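PDB 3NT8: ancylostoma secreted protein 1, which is probably associated with the transition to parasitism by infective hookworm larvae, as a secreted protein built from two CAP domains. Local coordinates for residues A[78-81]-A[82-86]; A[294-298]-A[299-303]; A[343-346]-A[347-350]. All blocks are in the same frame, centred on the assembly; numbering follows the deposited sequence.

How the contacts relate
The three contacts illustrate how short-range interactions along one chain occur in distinct parts of a two-CAP-domain protein. Contact 1 comes first, in the N-terminal CAP region, on helix 76-85 beside the sheet that includes strands 159-167 and 170-177. Contacts 2 and 3 follow in the C-terminal CAP region, the former in the loop between helix 278-288 and strand 305-311, the latter at helix 346-349. The centre of contact 1 lies about 41 Å from that of contact 2 and about 48 Å from that of contact 3, on the opposite side of the chain's centre from contact 3. Contacts 2 and 3, centres about 22 Å apart, do not touch. None joins the two units.

Contact 1 (A[78-81]-A[82-86]); sequences MEQQ and LQDAI
Q80 and D84, one helical turn apart, join through their polar ends on the solvent-exposed side of the helix. NE2 of Q80 donates to OD1 of D84 across 3.2 Å, with a bent N-H...O angle of 139°. The acceptor lies in the amide plane of Q80, yet the amide meets OD1 from above the carboxylate plane, the two flat groups being turned 36° against each other. Q80 leaves the backbone with CG opposite its own N (chi1 179°) and then bends at chi2, which swings the amide along the helix to D84. The carboxylate also comes close to the backbone: OD2 of D84 sits 3.2 Å from O of Q80, a pairing of two acceptors and therefore no bond. That same carbonyl is used by N of D84 at 3.1 Å.

The main chain repeats this spacing in the i to i+4 bonds of an alpha-helix, from N of L82 to O of M78 at 3.2 Å and from N of Q83 to O of E79 at 2.9 Å. Near the end of the helix the pattern slackens, and N of A85 makes a weak bond to O of Q81. The segment belongs to helix 76-85 of a CAP domain, an alpha-beta-alpha sandwich in which helices flank a central sheet; here M78 and L82 lie against strand 170-177.

On the inner side of the helix, E79 and Q83 direct their polar ends to partners elsewhere in the fold. E79 forms a salt bridge with R37 on helix 34-52 and accepts from W74 on strand 73-74 and from N29, while Q83 bonds through OE1 to N29 and through NE2 to the backbone O of Y164 on strand 159-167.

Contact 2 (A[294-298]-A[299-303]); sequences QHSHG and EDRPG
H297 and D300 close a tight turn, with O of H297 accepting from N of D300 at 2.9 Å. G298 and E299, both with helical backbone angles, occupy the middle of what is a type I beta turn. The chain curls on, and N of R301 makes only weak bonds to O of H297 and O of G298.

Beside the turn the imidazole of H297 acts as an acceptor: its ND1 receives N-H of E299 at 3.1 Å, a nearly straight bond of 166°, which helps fix the ring's rotation. The side chain of E299 runs alongside, its carboxylate turned 69° from the ring, and OE1 comes to 3.3 Å from CE1 of H297. A water accepts from N of H297 and donates to OD2 of D300.

R301 reaches back over the turn. Extended from CG to NE, it places NE 2.8 Å from OG of S296, which lies in the guanidinium plane, and NH2 adds a weak bond to O of S296 at 3.1 Å. CA of G298 rests over one guanidinium face, while NH1 bonds to O of L304.

OG of S296 also bonds to E306, as does ND1 of H295. H295 and E306 match by sequence the first histidine and glutamate of the CAP-family cavity tetrad, so their bond is consistent with that site. A long, weak ion pair also links NE of R301 to E306. Taking the N-H of NE and bonding to E306, the S296 hydroxyl bridges the two charged groups and would probably steady the carboxylate.

Contact 3 (A[343-346]-A[347-350]); sequences VLTT and ALWN
L348 packs over the polar end of T345 at the start of helix 346-349. Its CB stands 3.8 Å from OG1 of T345, and CG keeps the same distance from that hydroxyl oxygen. Beyond the branch, CD1 reaches further back along the chain to lie 3.5 Å from O of V343. The chi1 of -74° sets CG beside the backbone N of L348, on the side where T345 waits.

That neighbourhood is made by the cap. T345 is the N-cap residue, and its OG1 accepts from N of L348 at 3.1 Å with an angle of 161°. Its OG1 stands between the backbone N and carbonyl carbon (chi1 69°), which turns the oxygen toward the first helical turn. The T345 carbonyl in turn takes N of W349 at 2.9 Å, and O of T346 takes N of N350, so hydroxyl and carbonyls hold successive N-H groups.

On another side, CD1 of L344 meets the edge of the W349 indole at CE3, 3.8 Å away and near the ring plane. L344 itself is buried against I356 and M394, and its backbone bonds to G395 and H396, joining this short surface helix to the loop that follows strand 381-388.

The threonine oxygen supplies an acceptor for a first-turn N-H that has no helical carbonyl four residues back, while L348 lays hydrocarbon beside this bond and may partly shield it.

Contact 1 (A[78-81]-A[82-86])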
loop_
_atom_site.group_PDB
_atom_site.type_symbol
_atom_site.label_atom_id
_atom_site.label_comp_id
_atom_site.label_asym_id
_atom_site.label_seq_id
_atom_site.Cartn_x
_atom_site.Cartn_y
_atom_site.Cartn_z
ATOM N N MET A 78 2.617 1.097 -20.238
ATOM C CA MET A 78 1.295 1.111 -19.580
ATOM C C MET A 78 0.230 1.571 -20.548
ATOM O O MET A 78 -0.787 0.897 -20.666
ATOM C CB MET A 78 1.270 1.946 -18.292
ATOM C CG MET A 78 1.791 1.138 -17.123
ATOM S SD MET A 78 2.193 2.220 -15.798
ATOM C CE MET A 78 0.538 2.747 -15.382
ATOM N N GLU A 79 0.496 2.666 -21.260
ATOM C CA GLU A 79 -0.392 3.173 -22.309
ATOM C C GLU A 79 -0.709 2.131 -23.369
ATOM O O GLU A 79 -1.884 1.962 -23.768
ATOM C CB GLU A 79 0.198 4.409 -22.986
ATOM C CG GLU A 79 -0.727 4.997 -24.125
ATOM C CD GLU A 79 0.007 5.916 -25.013
ATOM O OE1 GLU A 79 1.046 6.471 -24.613
ATOM O OE2 GLU A 79 -0.405 6.092 -26.170
ATOM N N GLN A 80 0.310 1.404 -23.816
ATOM C CA GLN A 80 0.131 0.490 -24.972
ATOM C C GLN A 80 -0.710 -0.678 -24.563
ATOM O O GLN A 80 -1.560 -1.142 -25.319
ATOM C CB GLN A 80 1.495 -0.006 -25.497
ATOM C CG GLN A 80 1.374 -1.014 -26.709
ATOM C CD GLN A 80 0.884 -0.333 -27.992
ATOM O OE1 GLN A 80 1.486 0.624 -28.475
ATOM N NE2 GLN A 80 -0.238 -0.828 -28.530
ATOM N N GLN A 81 -0.438 -1.202 -23.375
ATOM C CA GLN A 81 -1.204 -2.328 -22.896
ATOM C C GLN A 81 -2.687 -1.995 -22.732
ATOM O O GLN A 81 -3.527 -2.770 -23.121
ATOM C CB GLN A 81 -0.599 -2.886 -21.591
ATOM C CG GLN A 81 -1.148 -4.240 -21.261
ATOM C CD GLN A 81 -0.353 -4.989 -20.196
ATOM O OE1 GLN A 81 0.637 -4.470 -19.634
ATOM N NE2 GLN A 81 -0.780 -6.226 -19.924
ATOM N N LEU A 82 -2.982 -0.831 -22.170
ATOM C CA LEU A 82 -4.337 -0.413 -21.981
ATOM C C LEU A 82 -5.028 -0.177 -23.352
ATOM O O LEU A 82 -6.217 -0.514 -23.538
ATOM C CB LEU A 82 -4.378 0.844 -21.120
ATOM C CG LEU A 82 -5.708 1.558 -20.997
ATOM C CD1 LEU A 82 -6.647 0.620 -20.323
ATOM C CD2 LEU A 82 -5.574 2.808 -20.181
ATOM N N GLN A 83 -4.267 0.385 -24.287
ATOM C CA GLN A 83 -4.813 0.633 -25.616
ATOM C C GLN A 83 -5.252 -0.680 -26.296
ATOM O O GLN A 83 -6.307 -0.722 -26.931
ATOM C CB GLN A 83 -3.823 1.411 -26.473
ATOM C CG GLN A 83 -4.349 1.678 -27.885
ATOM C CD GLN A 83 -5.189 2.929 -27.928
ATOM O OE1 GLN A 83 -4.647 3.992 -27.843
ATOM N NE2 GLN A 83 -6.499 2.797 -28.050
ATOM N N ASP A 84 -4.438 -1.724 -26.151
ATOM C CA ASP A 84 -4.715 -3.046 -26.715
ATOM C C ASP A 84 -5.962 -3.685 -26.104
ATOM O O ASP A 84 -6.603 -4.527 -26.724
ATOM C CB ASP A 84 -3.504 -3.983 -26.552
ATOM C CG ASP A 84 -2.339 -3.552 -27.372
ATOM O OD1 ASP A 84 -2.553 -2.965 -28.449
ATOM O OD2 ASP A 84 -1.189 -3.813 -26.963
ATOM N N ALA A 85 -6.337 -3.246 -24.904
ATOM C CA ALA A 85 -7.408 -3.912 -24.175
ATOM C C ALA A 85 -8.765 -3.321 -24.431
ATOM O O ALA A 85 -9.787 -3.953 -24.159
ATOM C CB ALA A 85 -7.109 -3.965 -22.703
ATOM N N ILE A 86 -8.775 -2.108 -24.969
ATOM C CA ILE A 86 -10.017 -1.384 -25.176
ATOM C C ILE A 86 -10.421 -1.285 -26.656
ATOM O O ILE A 86 -11.256 -0.455 -27.022
ATOM C CB ILE A 86 -9.987 0.027 -24.472
ATOM C CG1 ILE A 86 -8.911 0.953 -25.099
ATOM C CG2 ILE A 86 -9.670 -0.146 -22.980
ATOM C CD1 ILE A 86 -9.046 2.414 -24.694
#

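Contact 2 (A[294-298]-A[299-303])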
loop_
_atom_site.group_PDB
_atom_site.type_symbol
_atom_site.label_atom_id
_atom_site.label_comp_id
_atom_site.label_asym_id
_atom_site.label_seq_id
_atom_site.Cartn_x
_atom_site.Cartn_y
_atom_site.Cartn_z
ATOM N N GLN A 294 -4.301 -19.658 1.840
ATOM C CA GLN A 294 -4.747 -20.203 3.110
ATOM C C GLN A 294 -3.513 -20.326 3.983
ATOM O O GLN A 294 -2.388 -20.117 3.513
ATOM C CB GLN A 294 -5.469 -21.579 2.928
ATOM C CG GLN A 294 -4.707 -22.589 2.061
ATOM C CD GLN A 294 -5.240 -24.025 2.095
ATOM O OE1 GLN A 294 -6.436 -24.272 2.285
ATOM N NE2 GLN A 294 -4.344 -24.977 1.876
ATOM N N HIS A 295 -3.701 -20.652 5.252
ATOM C CA HIS A 295 -2.537 -20.963 6.092
ATOM C C HIS A 295 -1.879 -22.246 5.697
ATOM O O HIS A 295 -2.575 -23.200 5.324
ATOM C CB HIS A 295 -2.935 -21.038 7.531
ATOM C CG HIS A 295 -2.977 -19.695 8.166
ATOM N ND1 HIS A 295 -1.825 -18.973 8.427
ATOM C CD2 HIS A 295 -4.016 -18.918 8.551
ATOM C CE1 HIS A 295 -2.160 -17.823 8.972
ATOM N NE2 HIS A 295 -3.481 -17.759 9.049
ATOM N N SER A 296 -0.555 -22.279 5.761
ATOM C CA SER A 296 0.148 -23.535 5.813
ATOM C C SER A 296 -0.164 -24.291 7.115
ATOM O O SER A 296 -0.519 -23.708 8.162
ATOM C CB SER A 296 1.644 -23.316 5.729
ATOM O OG SER A 296 2.096 -22.488 6.807
ATOM N N HIS A 297 -0.008 -25.597 7.051
ATOM C CA HIS A 297 -0.124 -26.391 8.266
ATOM C C HIS A 297 1.056 -26.029 9.192
ATOM O O HIS A 297 2.171 -25.754 8.725
ATOM C CB HIS A 297 -0.129 -27.888 7.922
ATOM C CG HIS A 297 -0.630 -28.764 9.041
ATOM N ND1 HIS A 297 0.173 -29.158 10.083
ATOM C CD2 HIS A 297 -1.846 -29.317 9.271
ATOM C CE1 HIS A 297 -0.524 -29.919 10.914
ATOM N NE2 HIS A 297 -1.746 -30.041 10.439
ATOM N N GLY A 298 0.790 -26.011 10.492
ATOM C CA GLY A 298 1.778 -25.651 11.477
ATOM C C GLY A 298 2.991 -26.557 11.495
ATOM O O GLY A 298 4.065 -26.139 11.985
ATOM N N GLU A 299 2.820 -27.796 11.028
ATOM C CA GLU A 299 3.947 -28.751 10.970
ATOM C C GLU A 299 4.826 -28.476 9.762
ATOM O O GLU A 299 5.996 -28.815 9.751
ATOM C CB GLU A 299 3.456 -30.201 11.027
ATOM C CG GLU A 299 2.977 -30.557 12.489
ATOM C CD GLU A 299 2.341 -31.907 12.599
ATOM O OE1 GLU A 299 1.118 -31.961 12.981
ATOM O OE2 GLU A 299 3.063 -32.902 12.313
ATOM N N ASP A 300 4.261 -27.815 8.774
ATOM C CA ASP A 300 5.036 -27.357 7.618
ATOM C C ASP A 300 5.891 -26.085 7.897
ATOM O O ASP A 300 6.789 -25.737 7.114
ATOM C CB ASP A 300 4.095 -27.120 6.412
ATOM C CG ASP A 300 3.660 -28.424 5.763
ATOM O OD1 ASP A 300 4.390 -29.401 5.902
ATOM O OD2 ASP A 300 2.598 -28.478 5.142
ATOM N N ARG A 301 5.561 -25.375 8.976
ATOM C CA ARG A 301 6.373 -24.285 9.484
ATOM C C ARG A 301 6.621 -24.497 10.985
ATOM O O ARG A 301 6.021 -23.783 11.801
ATOM C CB ARG A 301 5.639 -22.934 9.258
ATOM C CG ARG A 301 4.143 -22.985 9.651
ATOM C CD ARG A 301 3.523 -21.627 9.626
ATOM N NE ARG A 301 2.072 -21.662 9.498
ATOM C CZ ARG A 301 1.229 -21.457 10.509
ATOM N NH1 ARG A 301 1.701 -21.269 11.725
ATOM N NH2 ARG A 301 -0.096 -21.498 10.334
ATOM N N PRO A 302 7.463 -25.500 11.369
ATOM C CA PRO A 302 7.486 -25.943 12.774
ATOM C C PRO A 302 8.002 -24.843 13.700
ATOM O O PRO A 302 9.082 -24.295 13.466
ATOM C CB PRO A 302 8.386 -27.188 12.753
ATOM C CG PRO A 302 9.253 -27.026 11.505
ATOM C CD PRO A 302 8.466 -26.197 10.537
ATOM N N GLY A 303 7.208 -24.549 14.736
ATOM C CA GLY A 303 7.463 -23.500 15.725
ATOM C C GLY A 303 7.394 -22.050 15.164
ATOM O O GLY A 303 8.087 -21.158 15.644
HETATM O O HOH W 1 0.177 -26.455 4.312
#

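Contact 3 (A[343-346]-A[347-350])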
loop_
_atom_site.group_PDB
_atom_site.type_symbol
_atom_site.label_atom_id
_atom_site.label_comp_id
_atom_site.label_asym_id
_atom_site.label_seq_id
_atom_site.Cartn_x
_atom_site.Cartn_y
_atom_site.Cartn_z
ATOM N N VAL A 343 -4.462 -8.823 26.499
ATOM C CA VAL A 343 -4.520 -10.272 26.420
ATOM C C VAL A 343 -5.279 -10.723 25.146
ATOM O O VAL A 343 -6.383 -10.238 24.854
ATOM C CB VAL A 343 -5.230 -10.891 27.649
ATOM C CG1 VAL A 343 -5.133 -12.427 27.584
ATOM C CG2 VAL A 343 -4.629 -10.392 28.971
ATOM N N LEU A 344 -4.713 -11.693 24.440
ATOM C CA LEU A 344 -5.376 -12.299 23.340
ATOM C C LEU A 344 -6.350 -13.370 23.815
ATOM O O LEU A 344 -5.934 -14.527 24.073
ATOM C CB LEU A 344 -4.349 -12.861 22.324
ATOM C CG LEU A 344 -4.914 -13.606 21.117
ATOM C CD1 LEU A 344 -5.708 -12.685 20.173
ATOM C CD2 LEU A 344 -3.851 -14.318 20.305
ATOM N N THR A 345 -7.625 -12.973 23.928
ATOM C CA THR A 345 -8.677 -13.826 24.455
ATOM C C THR A 345 -9.568 -14.398 23.356
ATOM O O THR A 345 -9.607 -13.888 22.210
ATOM C CB THR A 345 -9.581 -13.164 25.539
ATOM O OG1 THR A 345 -10.380 -12.146 24.943
ATOM C CG2 THR A 345 -8.763 -12.585 26.649
ATOM N N THR A 346 -10.235 -15.506 23.692
ATOM C CA THR A 346 -11.167 -16.141 22.779
ATOM C C THR A 346 -12.367 -15.205 22.597
ATOM O O THR A 346 -12.937 -15.171 21.517
ATOM C CB THR A 346 -11.571 -17.624 23.222
ATOM O OG1 THR A 346 -12.285 -17.604 24.456
ATOM C CG2 THR A 346 -10.330 -18.474 23.428
ATOM N N ALA A 347 -12.703 -14.417 23.630
ATOM C CA ALA A 347 -13.757 -13.401 23.556
ATOM C C ALA A 347 -13.482 -12.311 22.504
ATOM O O ALA A 347 -14.416 -11.930 21.754
ATOM C CB ALA A 347 -14.033 -12.773 24.928
ATOM N N LEU A 348 -12.236 -11.811 22.452
ATOM C CA LEU A 348 -11.832 -10.841 21.396
ATOM C C LEU A 348 -11.667 -11.484 20.035
ATOM O O LEU A 348 -11.859 -10.834 19.008
ATOM C CB LEU A 348 -10.510 -10.143 21.720
ATOM C CG LEU A 348 -10.452 -9.067 22.783
ATOM C CD1 LEU A 348 -8.994 -8.838 23.012
ATOM C CD2 LEU A 348 -11.098 -7.772 22.381
ATOM N N TRP A 349 -11.230 -12.736 20.034
ATOM C CA TRP A 349 -11.036 -13.516 18.791
ATOM C C TRP A 349 -12.384 -13.754 18.087
ATOM O O TRP A 349 -12.550 -13.486 16.877
ATOM C CB TRP A 349 -10.394 -14.877 19.106
ATOM C CG TRP A 349 -9.933 -15.595 17.873
ATOM C CD1 TRP A 349 -10.710 -16.329 17.011
ATOM C CD2 TRP A 349 -8.594 -15.619 17.338
ATOM N NE1 TRP A 349 -9.938 -16.814 15.987
ATOM C CE2 TRP A 349 -8.637 -16.392 16.157
ATOM C CE3 TRP A 349 -7.378 -15.042 17.729
ATOM C CZ2 TRP A 349 -7.505 -16.624 15.371
ATOM C CZ3 TRP A 349 -6.263 -15.282 16.961
ATOM C CH2 TRP A 349 -6.333 -16.062 15.794
ATOM N N ASN A 350 -13.358 -14.225 18.859
ATOM C CA ASN A 350 -14.603 -14.675 18.290
ATOM C C ASN A 350 -15.574 -13.541 17.967
ATOM O O ASN A 350 -16.757 -13.778 17.705
ATOM C CB ASN A 350 -15.227 -15.710 19.221
ATOM C CG ASN A 350 -14.354 -16.926 19.380
ATOM O OD1 ASN A 350 -13.631 -17.328 18.449
ATOM N ND2 ASN A 350 -14.423 -17.542 20.554
#